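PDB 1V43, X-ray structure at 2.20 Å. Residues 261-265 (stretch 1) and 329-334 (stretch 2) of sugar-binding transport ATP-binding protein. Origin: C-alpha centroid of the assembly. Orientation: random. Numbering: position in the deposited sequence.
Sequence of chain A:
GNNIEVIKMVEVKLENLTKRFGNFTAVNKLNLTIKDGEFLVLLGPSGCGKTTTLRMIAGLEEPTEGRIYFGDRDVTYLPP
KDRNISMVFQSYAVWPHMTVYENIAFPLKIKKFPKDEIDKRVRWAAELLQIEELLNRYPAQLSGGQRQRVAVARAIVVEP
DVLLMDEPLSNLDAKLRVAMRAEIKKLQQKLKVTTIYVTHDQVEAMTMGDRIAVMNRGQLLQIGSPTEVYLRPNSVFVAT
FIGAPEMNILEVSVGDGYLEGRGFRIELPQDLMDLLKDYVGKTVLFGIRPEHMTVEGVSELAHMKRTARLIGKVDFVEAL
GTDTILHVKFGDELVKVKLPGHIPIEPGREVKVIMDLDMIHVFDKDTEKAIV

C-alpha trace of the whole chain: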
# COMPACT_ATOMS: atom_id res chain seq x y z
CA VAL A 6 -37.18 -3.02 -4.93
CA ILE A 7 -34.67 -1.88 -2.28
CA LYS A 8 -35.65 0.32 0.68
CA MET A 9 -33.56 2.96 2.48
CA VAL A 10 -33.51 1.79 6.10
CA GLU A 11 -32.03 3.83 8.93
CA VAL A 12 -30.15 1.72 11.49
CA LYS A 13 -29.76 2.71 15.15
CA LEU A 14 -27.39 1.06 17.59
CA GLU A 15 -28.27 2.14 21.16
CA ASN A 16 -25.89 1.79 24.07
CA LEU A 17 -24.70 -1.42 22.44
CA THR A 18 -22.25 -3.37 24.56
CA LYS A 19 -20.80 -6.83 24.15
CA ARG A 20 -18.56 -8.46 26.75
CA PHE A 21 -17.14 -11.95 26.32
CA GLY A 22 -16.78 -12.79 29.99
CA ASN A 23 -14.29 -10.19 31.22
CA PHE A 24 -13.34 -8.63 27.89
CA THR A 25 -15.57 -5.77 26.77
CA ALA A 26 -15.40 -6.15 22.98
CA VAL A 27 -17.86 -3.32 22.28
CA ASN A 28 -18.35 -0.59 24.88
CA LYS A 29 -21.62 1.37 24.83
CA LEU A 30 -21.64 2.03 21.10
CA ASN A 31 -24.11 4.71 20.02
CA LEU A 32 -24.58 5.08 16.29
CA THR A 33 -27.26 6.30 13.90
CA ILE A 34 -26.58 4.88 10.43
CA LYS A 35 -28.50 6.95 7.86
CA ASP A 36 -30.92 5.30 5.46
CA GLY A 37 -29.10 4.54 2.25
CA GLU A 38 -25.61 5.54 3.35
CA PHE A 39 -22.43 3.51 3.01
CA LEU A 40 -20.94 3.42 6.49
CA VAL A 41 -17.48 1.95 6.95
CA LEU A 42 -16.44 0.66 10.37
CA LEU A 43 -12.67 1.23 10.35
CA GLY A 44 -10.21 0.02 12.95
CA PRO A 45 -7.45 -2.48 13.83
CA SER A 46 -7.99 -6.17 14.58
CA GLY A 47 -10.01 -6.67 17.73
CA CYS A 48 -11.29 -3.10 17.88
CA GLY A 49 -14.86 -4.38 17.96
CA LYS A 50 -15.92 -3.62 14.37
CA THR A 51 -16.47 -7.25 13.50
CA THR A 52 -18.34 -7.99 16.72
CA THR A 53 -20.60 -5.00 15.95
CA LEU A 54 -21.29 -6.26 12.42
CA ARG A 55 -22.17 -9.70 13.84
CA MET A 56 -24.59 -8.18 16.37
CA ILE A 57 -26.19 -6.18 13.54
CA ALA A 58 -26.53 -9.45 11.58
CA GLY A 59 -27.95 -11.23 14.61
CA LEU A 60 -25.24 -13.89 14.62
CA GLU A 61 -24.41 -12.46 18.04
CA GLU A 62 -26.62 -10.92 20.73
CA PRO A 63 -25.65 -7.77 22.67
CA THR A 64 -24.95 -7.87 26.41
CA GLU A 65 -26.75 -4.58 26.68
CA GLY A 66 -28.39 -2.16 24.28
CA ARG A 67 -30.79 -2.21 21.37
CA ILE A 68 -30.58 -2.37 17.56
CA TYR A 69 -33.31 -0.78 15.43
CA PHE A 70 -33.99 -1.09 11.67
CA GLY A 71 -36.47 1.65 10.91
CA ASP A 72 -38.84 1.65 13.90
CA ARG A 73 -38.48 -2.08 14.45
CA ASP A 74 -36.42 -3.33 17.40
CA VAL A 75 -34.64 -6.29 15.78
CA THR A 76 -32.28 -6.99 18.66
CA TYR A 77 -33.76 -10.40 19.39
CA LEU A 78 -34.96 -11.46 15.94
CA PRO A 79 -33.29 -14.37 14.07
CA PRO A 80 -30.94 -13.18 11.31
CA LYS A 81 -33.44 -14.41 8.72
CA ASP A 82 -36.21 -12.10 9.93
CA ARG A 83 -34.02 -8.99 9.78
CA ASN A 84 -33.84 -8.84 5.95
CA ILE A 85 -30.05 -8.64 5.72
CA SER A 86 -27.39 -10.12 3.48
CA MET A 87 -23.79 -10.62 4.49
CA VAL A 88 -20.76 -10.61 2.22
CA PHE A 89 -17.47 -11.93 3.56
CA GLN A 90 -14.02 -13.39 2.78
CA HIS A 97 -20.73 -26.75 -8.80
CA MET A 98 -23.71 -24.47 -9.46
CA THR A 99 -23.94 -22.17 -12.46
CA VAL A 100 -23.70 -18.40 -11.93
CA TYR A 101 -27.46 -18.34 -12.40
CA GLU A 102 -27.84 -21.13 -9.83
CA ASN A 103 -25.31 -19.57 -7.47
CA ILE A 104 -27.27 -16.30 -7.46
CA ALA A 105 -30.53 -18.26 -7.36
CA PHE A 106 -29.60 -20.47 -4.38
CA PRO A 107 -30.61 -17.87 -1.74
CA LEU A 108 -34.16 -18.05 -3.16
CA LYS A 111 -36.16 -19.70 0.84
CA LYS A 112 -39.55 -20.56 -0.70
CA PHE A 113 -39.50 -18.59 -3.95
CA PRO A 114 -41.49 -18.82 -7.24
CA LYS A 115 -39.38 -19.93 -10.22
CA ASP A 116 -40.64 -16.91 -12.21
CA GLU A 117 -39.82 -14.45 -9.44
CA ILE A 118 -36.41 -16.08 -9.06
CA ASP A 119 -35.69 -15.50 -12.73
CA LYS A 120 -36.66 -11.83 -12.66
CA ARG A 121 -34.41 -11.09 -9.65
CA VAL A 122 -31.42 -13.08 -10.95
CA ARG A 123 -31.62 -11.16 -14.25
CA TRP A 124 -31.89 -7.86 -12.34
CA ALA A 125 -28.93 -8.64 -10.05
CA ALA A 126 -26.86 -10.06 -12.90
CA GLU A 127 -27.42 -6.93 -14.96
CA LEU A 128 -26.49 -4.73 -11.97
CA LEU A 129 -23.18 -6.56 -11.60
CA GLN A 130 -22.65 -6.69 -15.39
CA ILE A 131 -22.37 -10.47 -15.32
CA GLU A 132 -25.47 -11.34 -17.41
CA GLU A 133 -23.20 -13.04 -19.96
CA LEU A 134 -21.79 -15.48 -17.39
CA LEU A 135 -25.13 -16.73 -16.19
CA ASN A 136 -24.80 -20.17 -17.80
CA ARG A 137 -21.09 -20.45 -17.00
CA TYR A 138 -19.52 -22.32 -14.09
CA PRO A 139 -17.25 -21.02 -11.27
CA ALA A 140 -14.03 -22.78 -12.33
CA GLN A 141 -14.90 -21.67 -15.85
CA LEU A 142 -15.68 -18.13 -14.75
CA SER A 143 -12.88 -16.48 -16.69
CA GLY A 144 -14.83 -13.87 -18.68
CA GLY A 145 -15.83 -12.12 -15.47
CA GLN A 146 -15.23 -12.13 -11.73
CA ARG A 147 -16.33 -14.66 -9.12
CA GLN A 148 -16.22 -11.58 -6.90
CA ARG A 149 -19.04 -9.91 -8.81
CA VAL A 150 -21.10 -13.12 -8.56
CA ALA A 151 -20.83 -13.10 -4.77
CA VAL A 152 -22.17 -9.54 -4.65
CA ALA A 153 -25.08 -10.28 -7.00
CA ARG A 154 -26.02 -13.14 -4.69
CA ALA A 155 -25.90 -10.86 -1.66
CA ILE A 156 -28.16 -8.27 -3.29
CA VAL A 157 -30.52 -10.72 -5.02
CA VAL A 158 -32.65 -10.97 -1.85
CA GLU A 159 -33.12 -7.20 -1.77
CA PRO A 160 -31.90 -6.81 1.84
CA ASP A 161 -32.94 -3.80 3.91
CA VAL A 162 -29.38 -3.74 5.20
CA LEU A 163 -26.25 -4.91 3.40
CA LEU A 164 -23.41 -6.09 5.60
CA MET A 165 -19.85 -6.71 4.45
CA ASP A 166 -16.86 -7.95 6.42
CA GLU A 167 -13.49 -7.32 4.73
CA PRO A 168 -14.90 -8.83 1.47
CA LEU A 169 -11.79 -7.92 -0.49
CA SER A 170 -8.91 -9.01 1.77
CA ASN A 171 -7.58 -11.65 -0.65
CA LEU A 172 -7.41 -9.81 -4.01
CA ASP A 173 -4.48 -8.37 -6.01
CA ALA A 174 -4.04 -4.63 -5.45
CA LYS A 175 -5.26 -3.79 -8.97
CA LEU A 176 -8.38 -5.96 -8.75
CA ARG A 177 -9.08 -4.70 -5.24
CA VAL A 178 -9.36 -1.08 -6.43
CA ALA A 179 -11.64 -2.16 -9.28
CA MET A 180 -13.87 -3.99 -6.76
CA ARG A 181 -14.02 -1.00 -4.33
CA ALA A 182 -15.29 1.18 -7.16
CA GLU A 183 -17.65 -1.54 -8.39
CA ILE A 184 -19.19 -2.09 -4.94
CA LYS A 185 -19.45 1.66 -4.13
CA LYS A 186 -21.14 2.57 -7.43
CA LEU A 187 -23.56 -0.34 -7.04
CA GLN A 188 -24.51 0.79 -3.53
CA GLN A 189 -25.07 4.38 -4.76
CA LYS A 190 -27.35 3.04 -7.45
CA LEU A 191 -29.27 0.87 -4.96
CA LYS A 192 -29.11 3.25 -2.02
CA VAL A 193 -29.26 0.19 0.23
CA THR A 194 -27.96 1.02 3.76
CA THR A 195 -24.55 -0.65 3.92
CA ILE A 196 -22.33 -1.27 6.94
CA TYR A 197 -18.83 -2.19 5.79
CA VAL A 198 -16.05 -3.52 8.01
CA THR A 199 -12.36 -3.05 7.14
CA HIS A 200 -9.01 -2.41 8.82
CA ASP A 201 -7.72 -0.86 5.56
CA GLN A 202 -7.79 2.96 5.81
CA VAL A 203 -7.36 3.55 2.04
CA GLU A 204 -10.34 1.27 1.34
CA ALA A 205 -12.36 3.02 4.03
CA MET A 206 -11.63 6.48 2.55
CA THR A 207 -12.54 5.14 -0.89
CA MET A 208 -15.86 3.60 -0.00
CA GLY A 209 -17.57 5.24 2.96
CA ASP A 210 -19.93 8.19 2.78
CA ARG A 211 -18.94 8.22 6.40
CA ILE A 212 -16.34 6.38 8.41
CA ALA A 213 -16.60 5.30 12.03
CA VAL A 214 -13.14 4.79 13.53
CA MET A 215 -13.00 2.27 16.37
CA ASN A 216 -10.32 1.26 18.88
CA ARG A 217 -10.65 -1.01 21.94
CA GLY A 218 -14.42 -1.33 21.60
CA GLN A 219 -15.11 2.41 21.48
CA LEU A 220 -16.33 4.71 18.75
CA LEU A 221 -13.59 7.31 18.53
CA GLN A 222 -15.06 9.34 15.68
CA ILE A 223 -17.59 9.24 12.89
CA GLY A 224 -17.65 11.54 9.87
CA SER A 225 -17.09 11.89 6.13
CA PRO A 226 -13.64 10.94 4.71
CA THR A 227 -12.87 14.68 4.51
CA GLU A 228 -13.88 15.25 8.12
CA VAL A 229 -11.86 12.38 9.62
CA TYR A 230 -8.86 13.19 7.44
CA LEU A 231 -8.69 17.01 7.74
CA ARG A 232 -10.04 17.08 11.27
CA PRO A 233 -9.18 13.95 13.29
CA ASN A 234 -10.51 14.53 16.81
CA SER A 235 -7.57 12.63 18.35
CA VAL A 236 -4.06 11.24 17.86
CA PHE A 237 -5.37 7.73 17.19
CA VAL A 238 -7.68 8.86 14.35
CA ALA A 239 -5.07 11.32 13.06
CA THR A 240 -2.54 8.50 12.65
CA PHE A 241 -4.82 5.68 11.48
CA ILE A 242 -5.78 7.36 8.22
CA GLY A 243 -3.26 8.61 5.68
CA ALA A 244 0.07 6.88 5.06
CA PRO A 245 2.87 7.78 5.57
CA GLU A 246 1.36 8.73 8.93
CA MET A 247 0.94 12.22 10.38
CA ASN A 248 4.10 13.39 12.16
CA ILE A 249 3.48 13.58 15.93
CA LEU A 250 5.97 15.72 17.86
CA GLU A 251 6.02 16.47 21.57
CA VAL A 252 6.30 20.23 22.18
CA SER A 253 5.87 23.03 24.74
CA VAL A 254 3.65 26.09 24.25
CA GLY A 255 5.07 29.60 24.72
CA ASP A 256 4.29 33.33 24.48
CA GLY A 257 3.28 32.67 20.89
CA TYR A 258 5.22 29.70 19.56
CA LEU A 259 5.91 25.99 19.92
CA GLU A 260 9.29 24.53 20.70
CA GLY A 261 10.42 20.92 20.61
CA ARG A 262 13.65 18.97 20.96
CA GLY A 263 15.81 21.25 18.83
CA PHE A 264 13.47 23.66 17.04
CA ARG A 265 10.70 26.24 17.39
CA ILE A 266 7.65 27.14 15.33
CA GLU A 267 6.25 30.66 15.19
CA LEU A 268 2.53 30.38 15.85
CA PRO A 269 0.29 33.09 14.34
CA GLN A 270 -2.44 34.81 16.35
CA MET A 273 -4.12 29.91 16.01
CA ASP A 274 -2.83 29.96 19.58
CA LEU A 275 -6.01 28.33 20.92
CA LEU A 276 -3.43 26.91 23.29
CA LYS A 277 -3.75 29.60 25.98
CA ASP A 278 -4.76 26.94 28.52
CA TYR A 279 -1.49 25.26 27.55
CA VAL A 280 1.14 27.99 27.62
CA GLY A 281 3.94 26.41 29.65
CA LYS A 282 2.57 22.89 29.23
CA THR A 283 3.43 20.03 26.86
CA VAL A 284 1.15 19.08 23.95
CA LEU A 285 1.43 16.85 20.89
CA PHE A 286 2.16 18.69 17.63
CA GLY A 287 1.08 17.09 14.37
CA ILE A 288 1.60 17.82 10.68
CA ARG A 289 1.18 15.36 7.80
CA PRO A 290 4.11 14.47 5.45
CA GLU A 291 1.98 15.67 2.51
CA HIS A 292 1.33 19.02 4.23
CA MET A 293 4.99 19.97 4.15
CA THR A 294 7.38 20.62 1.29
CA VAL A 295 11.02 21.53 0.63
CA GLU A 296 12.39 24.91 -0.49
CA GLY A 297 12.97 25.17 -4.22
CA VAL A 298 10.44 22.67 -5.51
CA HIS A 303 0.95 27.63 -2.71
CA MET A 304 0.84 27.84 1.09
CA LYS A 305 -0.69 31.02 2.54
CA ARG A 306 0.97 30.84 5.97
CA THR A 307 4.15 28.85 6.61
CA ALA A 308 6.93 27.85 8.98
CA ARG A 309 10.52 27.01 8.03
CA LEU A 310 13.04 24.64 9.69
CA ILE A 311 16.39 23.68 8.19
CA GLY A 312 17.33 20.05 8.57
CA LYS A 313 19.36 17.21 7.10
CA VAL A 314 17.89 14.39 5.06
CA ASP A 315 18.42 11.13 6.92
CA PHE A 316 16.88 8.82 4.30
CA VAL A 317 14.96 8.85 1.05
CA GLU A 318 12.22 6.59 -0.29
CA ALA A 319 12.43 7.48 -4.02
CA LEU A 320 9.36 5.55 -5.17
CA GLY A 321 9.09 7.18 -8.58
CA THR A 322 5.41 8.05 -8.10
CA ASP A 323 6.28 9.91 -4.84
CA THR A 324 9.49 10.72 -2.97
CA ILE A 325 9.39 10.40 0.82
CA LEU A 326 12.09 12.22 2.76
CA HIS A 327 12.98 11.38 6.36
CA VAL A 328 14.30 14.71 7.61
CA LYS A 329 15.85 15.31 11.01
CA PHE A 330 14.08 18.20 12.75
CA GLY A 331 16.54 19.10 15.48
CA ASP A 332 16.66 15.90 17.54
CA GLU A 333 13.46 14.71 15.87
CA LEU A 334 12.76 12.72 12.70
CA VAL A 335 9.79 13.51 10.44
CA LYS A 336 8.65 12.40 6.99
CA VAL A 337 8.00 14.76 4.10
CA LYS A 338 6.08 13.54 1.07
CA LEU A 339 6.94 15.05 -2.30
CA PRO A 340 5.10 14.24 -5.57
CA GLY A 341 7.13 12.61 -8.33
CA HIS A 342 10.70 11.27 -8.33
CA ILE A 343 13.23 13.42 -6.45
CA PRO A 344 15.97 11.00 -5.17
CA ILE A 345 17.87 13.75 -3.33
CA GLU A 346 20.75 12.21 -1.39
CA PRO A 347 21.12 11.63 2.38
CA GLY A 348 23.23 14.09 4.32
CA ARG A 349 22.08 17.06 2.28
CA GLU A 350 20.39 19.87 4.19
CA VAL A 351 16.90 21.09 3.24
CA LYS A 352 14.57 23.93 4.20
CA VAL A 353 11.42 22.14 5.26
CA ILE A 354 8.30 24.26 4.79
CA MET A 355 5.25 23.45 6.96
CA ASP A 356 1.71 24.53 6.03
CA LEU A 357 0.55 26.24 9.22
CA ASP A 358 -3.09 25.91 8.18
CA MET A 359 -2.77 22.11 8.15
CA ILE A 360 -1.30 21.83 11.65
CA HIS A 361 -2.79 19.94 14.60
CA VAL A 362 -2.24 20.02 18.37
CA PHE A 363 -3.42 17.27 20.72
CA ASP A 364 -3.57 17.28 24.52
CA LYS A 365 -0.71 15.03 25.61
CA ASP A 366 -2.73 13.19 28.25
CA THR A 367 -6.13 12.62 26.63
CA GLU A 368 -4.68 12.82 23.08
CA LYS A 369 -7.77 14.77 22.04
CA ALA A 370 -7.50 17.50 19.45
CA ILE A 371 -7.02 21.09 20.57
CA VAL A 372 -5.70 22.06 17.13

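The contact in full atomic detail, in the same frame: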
# COMPACT_ATOMS: atom_id res chain seq x y z
N GLY A 261 10.21 22.33 20.33
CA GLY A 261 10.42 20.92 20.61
C GLY A 261 11.89 20.64 20.82
O GLY A 261 12.69 21.55 21.03
N ARG A 262 12.26 19.36 20.76
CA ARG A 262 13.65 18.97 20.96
C ARG A 262 14.56 19.43 19.83
O ARG A 262 14.94 18.64 18.97
CB ARG A 262 13.74 17.45 21.10
CG ARG A 262 12.77 16.85 22.11
CD ARG A 262 12.77 15.34 22.01
NE ARG A 262 11.58 14.75 22.61
CZ ARG A 262 11.26 13.46 22.53
NH1 ARG A 262 12.06 12.61 21.88
NH2 ARG A 262 10.15 13.00 23.10
N GLY A 263 14.92 20.71 19.84
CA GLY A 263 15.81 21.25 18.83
C GLY A 263 15.21 22.11 17.74
O GLY A 263 15.74 22.17 16.63
N PHE A 264 14.10 22.80 18.03
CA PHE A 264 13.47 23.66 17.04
C PHE A 264 12.29 24.41 17.65
O PHE A 264 11.82 24.06 18.72
CB PHE A 264 12.99 22.84 15.83
CG PHE A 264 11.77 21.99 16.11
CD1 PHE A 264 10.49 22.56 16.12
CD2 PHE A 264 11.90 20.63 16.39
CE1 PHE A 264 9.37 21.79 16.42
CE2 PHE A 264 10.78 19.85 16.69
CZ PHE A 264 9.51 20.43 16.70
N ARG A 265 11.84 25.45 16.95
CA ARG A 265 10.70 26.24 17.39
C ARG A 265 9.85 26.59 16.18
O ARG A 265 10.35 26.68 15.06
CB ARG A 265 11.15 27.54 18.08
CG ARG A 265 11.66 28.64 17.14
CD ARG A 265 11.76 29.99 17.86
NE ARG A 265 10.45 30.62 18.04
CZ ARG A 265 10.23 31.70 18.79
NH1 ARG A 265 11.24 32.28 19.44
NH2 ARG A 265 9.01 32.22 18.89
N LYS A 329 15.61 15.12 9.58
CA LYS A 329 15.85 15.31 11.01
C LYS A 329 15.52 16.74 11.41
O LYS A 329 16.18 17.67 10.97
CB LYS A 329 17.30 15.01 11.37
CG LYS A 329 17.69 13.54 11.36
CD LYS A 329 19.10 13.37 11.91
CE LYS A 329 19.58 11.93 11.89
NZ LYS A 329 20.97 11.80 12.43
N PHE A 330 14.49 16.89 12.24
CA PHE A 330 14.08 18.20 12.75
C PHE A 330 14.74 18.30 14.12
O PHE A 330 14.23 17.73 15.09
CB PHE A 330 12.56 18.24 12.93
CG PHE A 330 11.82 18.75 11.73
CD1 PHE A 330 12.19 18.38 10.45
CD2 PHE A 330 10.73 19.60 11.89
CE1 PHE A 330 11.48 18.83 9.34
CE2 PHE A 330 10.01 20.06 10.79
CZ PHE A 330 10.39 19.68 9.52
N GLY A 331 15.85 19.01 14.20
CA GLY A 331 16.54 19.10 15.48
C GLY A 331 16.84 17.67 15.87
O GLY A 331 17.43 16.93 15.08
N ASP A 332 16.43 17.27 17.07
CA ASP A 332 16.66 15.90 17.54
C ASP A 332 15.59 14.95 17.03
O ASP A 332 15.69 13.73 17.22
CB ASP A 332 16.65 15.85 19.08
CG ASP A 332 17.82 16.58 19.70
OD1 ASP A 332 18.98 16.30 19.32
OD2 ASP A 332 17.57 17.44 20.59
N GLU A 333 14.57 15.50 16.38
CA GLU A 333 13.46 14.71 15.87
C GLU A 333 13.60 14.24 14.43
O GLU A 333 14.44 14.73 13.67
CB GLU A 333 12.17 15.50 16.03
CG GLU A 333 11.06 14.70 16.67
CD GLU A 333 11.41 14.24 18.07
OE1 GLU A 333 11.78 15.09 18.91
OE2 GLU A 333 11.33 13.02 18.33
N LEU A 334 12.76 13.28 14.06
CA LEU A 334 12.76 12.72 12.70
C LEU A 334 11.33 12.72 12.15
O LEU A 334 10.44 12.09 12.71
CB LEU A 334 13.31 11.30 12.74
CG LEU A 334 13.68 10.64 11.41
CD1 LEU A 334 14.71 11.48 10.67
CD2 LEU A 334 14.24 9.25 11.69

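Two tight turns meet tip to tip here, and one backbone hydrogen bond fastens them: D332 N donates to R262 O at 2.8 Å, nearly straight at 163°. Both partners sit at turn corners, where the amide and carbonyl are left free by each hairpin's own pairing. Stretch 2 closes its type II' turn with E333 N to F330 O at 2.6 Å, and stretch 1 runs through a type II turn from G261 to F264.

The charged pair is looser. R262 NH1 lies 3.6 Å from E333 OE2, but that oxygen stands well out of the guanidinium plane, so the salt bridge is one of charge alone, with no N-H aimed at it. The arginine's aliphatic part comes closer, CD reaching 3.3 Å from E333 OE1.

The glycines make the close approach possible. G263 and G331 have CA atoms 4.0 Å apart, and G331 CA makes a CA-H...O contact with G263 O at 3.4 Å. A CB on G331 would fall 2.3 Å from G263 O; one on G263 would fall 2.9 Å from G331 CA. Their backbone angles, both with positive phi, favour glycine as well.

Packing is modest: F264 CD2 sits 4.3 Å from F330 CB and 3.9 Å from F330 O, and the whole contact buries 301 Å².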